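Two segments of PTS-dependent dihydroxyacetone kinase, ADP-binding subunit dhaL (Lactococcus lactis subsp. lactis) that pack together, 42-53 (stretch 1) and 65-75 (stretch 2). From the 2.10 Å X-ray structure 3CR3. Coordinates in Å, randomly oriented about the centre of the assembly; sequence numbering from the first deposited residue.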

# COMPACT_ATOMS: atom_id res chain seq x y z
N ALA A 42 21.13 7.34 -18.99
CA ALA A 42 22.59 7.25 -19.11
C ALA A 42 23.07 5.81 -18.98
O ALA A 42 23.86 5.34 -19.80
N ARG A 43 22.56 5.14 -17.95
CA ARG A 43 22.79 3.71 -17.72
C ARG A 43 22.34 2.88 -18.93
O ARG A 43 23.12 2.12 -19.51
N GLY A 44 21.08 3.06 -19.31
CA GLY A 44 20.50 2.28 -20.39
C GLY A 44 21.22 2.44 -21.71
O GLY A 44 21.41 1.46 -22.43
N MSE A 45 21.62 3.67 -22.02
CA MSE A 45 22.28 3.95 -23.29
C MSE A 45 23.77 3.60 -23.26
O MSE A 45 24.33 3.19 -24.29
N SER A 46 24.42 3.73 -22.11
CA SER A 46 25.81 3.26 -21.97
C SER A 46 25.84 1.76 -22.20
O SER A 46 26.59 1.28 -23.04
N GLU A 47 25.00 1.03 -21.47
CA GLU A 47 24.81 -0.40 -21.67
C GLU A 47 24.43 -0.79 -23.10
O GLU A 47 24.97 -1.75 -23.63
N THR A 48 23.52 -0.03 -23.72
CA THR A 48 23.15 -0.24 -25.12
C THR A 48 24.37 -0.17 -26.05
O THR A 48 24.60 -1.08 -26.84
N MSE A 49 25.15 0.89 -25.93
CA MSE A 49 26.32 1.07 -26.79
C MSE A 49 27.38 -0.01 -26.56
O MSE A 49 28.04 -0.44 -27.51
N LYS A 50 27.52 -0.45 -25.31
CA LYS A 50 28.38 -1.60 -24.98
C LYS A 50 27.90 -2.85 -25.72
O LYS A 50 28.69 -3.53 -26.39
N ALA A 51 26.61 -3.15 -25.59
CA ALA A 51 26.01 -4.33 -26.21
C ALA A 51 26.09 -4.32 -27.74
O ALA A 51 26.25 -5.37 -28.35
N LEU A 52 25.97 -3.14 -28.34
CA LEU A 52 26.09 -3.01 -29.79
C LEU A 52 27.52 -3.25 -30.31
O LEU A 52 27.69 -3.70 -31.46
N GLU A 53 28.52 -2.95 -29.48
CA GLU A 53 29.93 -3.14 -29.85
C GLU A 53 30.30 -4.62 -30.01
O GLU A 53 30.96 -4.99 -30.98
N LYS A 65 16.16 -4.52 -31.96
CA LYS A 65 15.84 -5.58 -31.00
C LYS A 65 16.82 -5.58 -29.82
O LYS A 65 16.41 -5.76 -28.67
N LYS A 66 18.10 -5.37 -30.12
CA LYS A 66 19.16 -5.31 -29.11
C LYS A 66 19.00 -4.08 -28.21
O LYS A 66 19.24 -4.14 -26.99
N VAL A 67 18.60 -2.97 -28.82
CA VAL A 67 18.32 -1.73 -28.09
C VAL A 67 17.14 -1.98 -27.14
O VAL A 67 17.24 -1.71 -25.94
N ALA A 68 16.06 -2.53 -27.67
CA ALA A 68 14.87 -2.80 -26.87
C ALA A 68 15.17 -3.64 -25.61
O ALA A 68 14.77 -3.27 -24.51
N MSE A 69 15.88 -4.76 -25.78
CA MSE A 69 16.18 -5.66 -24.66
C MSE A 69 17.13 -5.06 -23.63
O MSE A 69 16.96 -5.27 -22.43
N THR A 70 18.13 -4.31 -24.10
CA THR A 70 19.08 -3.64 -23.21
C THR A 70 18.38 -2.58 -22.33
O THR A 70 18.55 -2.55 -21.12
N LEU A 71 17.57 -1.72 -22.96
CA LEU A 71 16.82 -0.68 -22.24
C LEU A 71 15.81 -1.31 -21.27
O LEU A 71 15.65 -0.83 -20.15
N MSE A 72 15.16 -2.40 -21.70
CA MSE A 72 14.19 -3.10 -20.85
C MSE A 72 14.82 -3.70 -19.60
O MSE A 72 14.20 -3.72 -18.54
N SER A 73 16.05 -4.19 -19.71
CA SER A 73 16.77 -4.73 -18.57
C SER A 73 17.40 -3.66 -17.67
O SER A 73 17.29 -3.74 -16.44
N LYS A 74 18.05 -2.67 -18.28
CA LYS A 74 18.96 -1.76 -17.56
C LYS A 74 18.35 -0.42 -17.06
O LYS A 74 18.99 0.29 -16.27
N VAL A 75 17.15 -0.08 -17.53
CA VAL A 75 16.41 1.10 -17.07
C VAL A 75 15.32 0.67 -16.06
O VAL A 75 14.45 -0.14 -16.38

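The contact between these two helical segments of the dihydroxyacetone kinase subunit is a close pair of helices running in broadly opposite directions and crossing obliquely, held by van der Waals packing, with no direct hydrogen bond from one stretch to the other. The axes approach to 8.6 Å, with 139° between their N-to-C directions, and the principle the pair illustrates is that helices can approach closely where a residue without a side chain lies in the contact, as Gly-44 does here, and the hydroxyls of Thr-48 and Thr-70 are bonded within their own helices.

Gly-44 marks the tightest point, its CA lying 5.1 Å from the CA of Leu-71. A CB on this glycine would point toward the second helix and fall 2.6 Å from CG2 of Val-75, a clash, and 3.0 Å from CD2 of Leu-71. In the absence of a side chain, Gly-44 CA instead rests 3.9 Å from Val-75 CG2, and Gly-44 O lies 3.4 Å from Leu-71 CD2. Leu-71 (chi1 m, chi2 t) leaves its backbone sideways, yet its end turns inward, so that CD2 also meets Met-45 SE at 4.0 Å. That selenomethionine (m, m, m) starts away from the partner and reaches back with its end.

The centre is a knob-into-hole arrangement: Thr-70, chi1 m and directed toward stretch 1, sits among Gly-44, Glu-47, Thr-48 and Ala-51. Its CG2 packs 3.4 Å from Thr-48 N and 3.8 Å from Glu-47 CB, while its OG1 lies 3.9 Å from Ala-51 CB. The hydroxyl that lies beside this methyl donates to its own helix, from Thr-70 OG1 to Lys-66 O at 2.6 Å. Thr-48, also m, uses the same device, with OG1 donating to Gly-44 O at 2.7 Å; its CG2 meets Val-67 CG2 at 3.8 Å.

Farther along, Leu-52 (m, t) brings CD2 to 3.6 Å from Lys-66 CG. Lys-66 (t, p, p, t) therefore contributes the aliphatic part of its chain, which also places CD 4.0 Å from Ala-51 CB.

At the other end, Lys-74 sets out toward stretch 1 but its end leads away; Glu-47 OE1 comes no closer to it than 3.8 Å, at CE. Glu-47 forms its salt bridge within its own helix, OE2 lying 3.2 Å from Lys-50 NZ. Arg-43 (t, t, m) lays CD 3.3 Å from Lys-74 O, and one water links the pair, accepting from Arg-43 NH1 at 3.0 Å and donating weakly from its O to Lys-74 O at 3.5 Å.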

# COMPACT_ATOMS: atom_id res chain seq x y z
CB ALA A 42 23.30 8.14 -18.11
CB ARG A 43 22.02 3.29 -16.47
CG ARG A 43 22.11 1.82 -16.07
CD ARG A 43 21.56 1.63 -14.65
NE ARG A 43 22.17 2.56 -13.69
CZ ARG A 43 21.52 3.53 -13.03
NH1 ARG A 43 20.22 3.71 -13.20
NH2 ARG A 43 22.19 4.32 -12.19
CB MSE A 45 22.02 5.38 -23.76
CG MSE A 45 20.62 5.59 -24.36
SE MSE A 45 20.19 4.33 -25.82
CE MSE A 45 21.63 4.74 -27.04
CB SER A 46 26.41 3.63 -20.62
OG SER A 46 25.48 3.37 -19.59
CB GLU A 47 23.81 -0.95 -20.66
CG GLU A 47 24.36 -0.96 -19.24
CD GLU A 47 25.62 -1.81 -19.11
OE1 GLU A 47 25.58 -3.01 -19.49
OE2 GLU A 47 26.65 -1.29 -18.64
CB THR A 48 22.05 0.75 -25.59
OG1 THR A 48 20.83 0.46 -24.90
CG2 THR A 48 21.79 0.62 -27.09
CB MSE A 49 26.91 2.47 -26.65
CG MSE A 49 25.97 3.61 -27.08
SE MSE A 49 24.95 3.30 -28.72
CE MSE A 49 26.46 3.33 -29.98
CB LYS A 50 28.38 -1.90 -23.48
CG LYS A 50 29.11 -0.92 -22.59
CD LYS A 50 29.44 -1.60 -21.26
CE LYS A 50 29.50 -0.61 -20.11
NZ LYS A 50 29.89 -1.30 -18.84
CB ALA A 51 24.57 -4.51 -25.74
CB LEU A 52 25.58 -1.64 -30.28
CG LEU A 52 24.14 -1.17 -30.04
CD1 LEU A 52 23.80 -0.03 -30.99
CD2 LEU A 52 23.12 -2.27 -30.17
CB GLU A 53 30.87 -2.46 -28.84
CG GLU A 53 31.31 -1.02 -29.19
CD GLU A 53 32.21 -0.37 -28.11
OE1 GLU A 53 31.78 -0.26 -26.93
OE2 GLU A 53 33.35 0.05 -28.44
CB LYS A 65 15.81 -6.96 -31.67
CG LYS A 65 15.40 -8.10 -30.71
CD LYS A 65 14.83 -9.33 -31.44
CE LYS A 65 14.47 -10.45 -30.42
NZ LYS A 65 13.62 -9.95 -29.29
CB LYS A 66 20.54 -5.32 -29.78
CG LYS A 66 21.75 -5.31 -28.83
CD LYS A 66 21.72 -6.47 -27.83
CE LYS A 66 22.30 -7.76 -28.42
NZ LYS A 66 21.99 -8.92 -27.51
CB VAL A 67 18.04 -0.54 -29.04
CG1 VAL A 67 17.58 0.71 -28.25
CG2 VAL A 67 19.26 -0.23 -29.86
CB ALA A 68 13.81 -3.45 -27.73
CB MSE A 69 16.71 -7.01 -25.15
CG MSE A 69 15.80 -7.73 -26.14
SE MSE A 69 13.95 -7.99 -25.50
CE MSE A 69 13.03 -6.42 -26.19
CB THR A 70 20.25 -3.00 -23.99
OG1 THR A 70 20.77 -3.93 -24.94
CG2 THR A 70 21.36 -2.59 -23.04
CB LEU A 71 16.15 0.32 -23.20
CG LEU A 71 17.05 1.17 -24.12
CD1 LEU A 71 16.22 2.13 -24.99
CD2 LEU A 71 18.13 1.94 -23.37
CB MSE A 72 13.45 -4.19 -21.64
CG MSE A 72 12.35 -3.65 -22.55
SE MSE A 72 11.03 -5.01 -22.94
CE MSE A 72 10.25 -4.28 -24.57
CB SER A 73 17.85 -5.71 -19.03
OG SER A 73 17.26 -6.85 -19.65
CB LYS A 74 20.22 -1.52 -18.40
CG LYS A 74 20.99 -2.80 -18.78
CD LYS A 74 21.77 -3.38 -17.60
CE LYS A 74 22.51 -4.67 -17.96
NZ LYS A 74 21.59 -5.86 -17.98
CB VAL A 75 15.77 1.86 -18.27
CG1 VAL A 75 15.22 3.21 -17.84
CG2 VAL A 75 16.78 2.05 -19.38
O HOH W 1 17.69 2.18 -13.65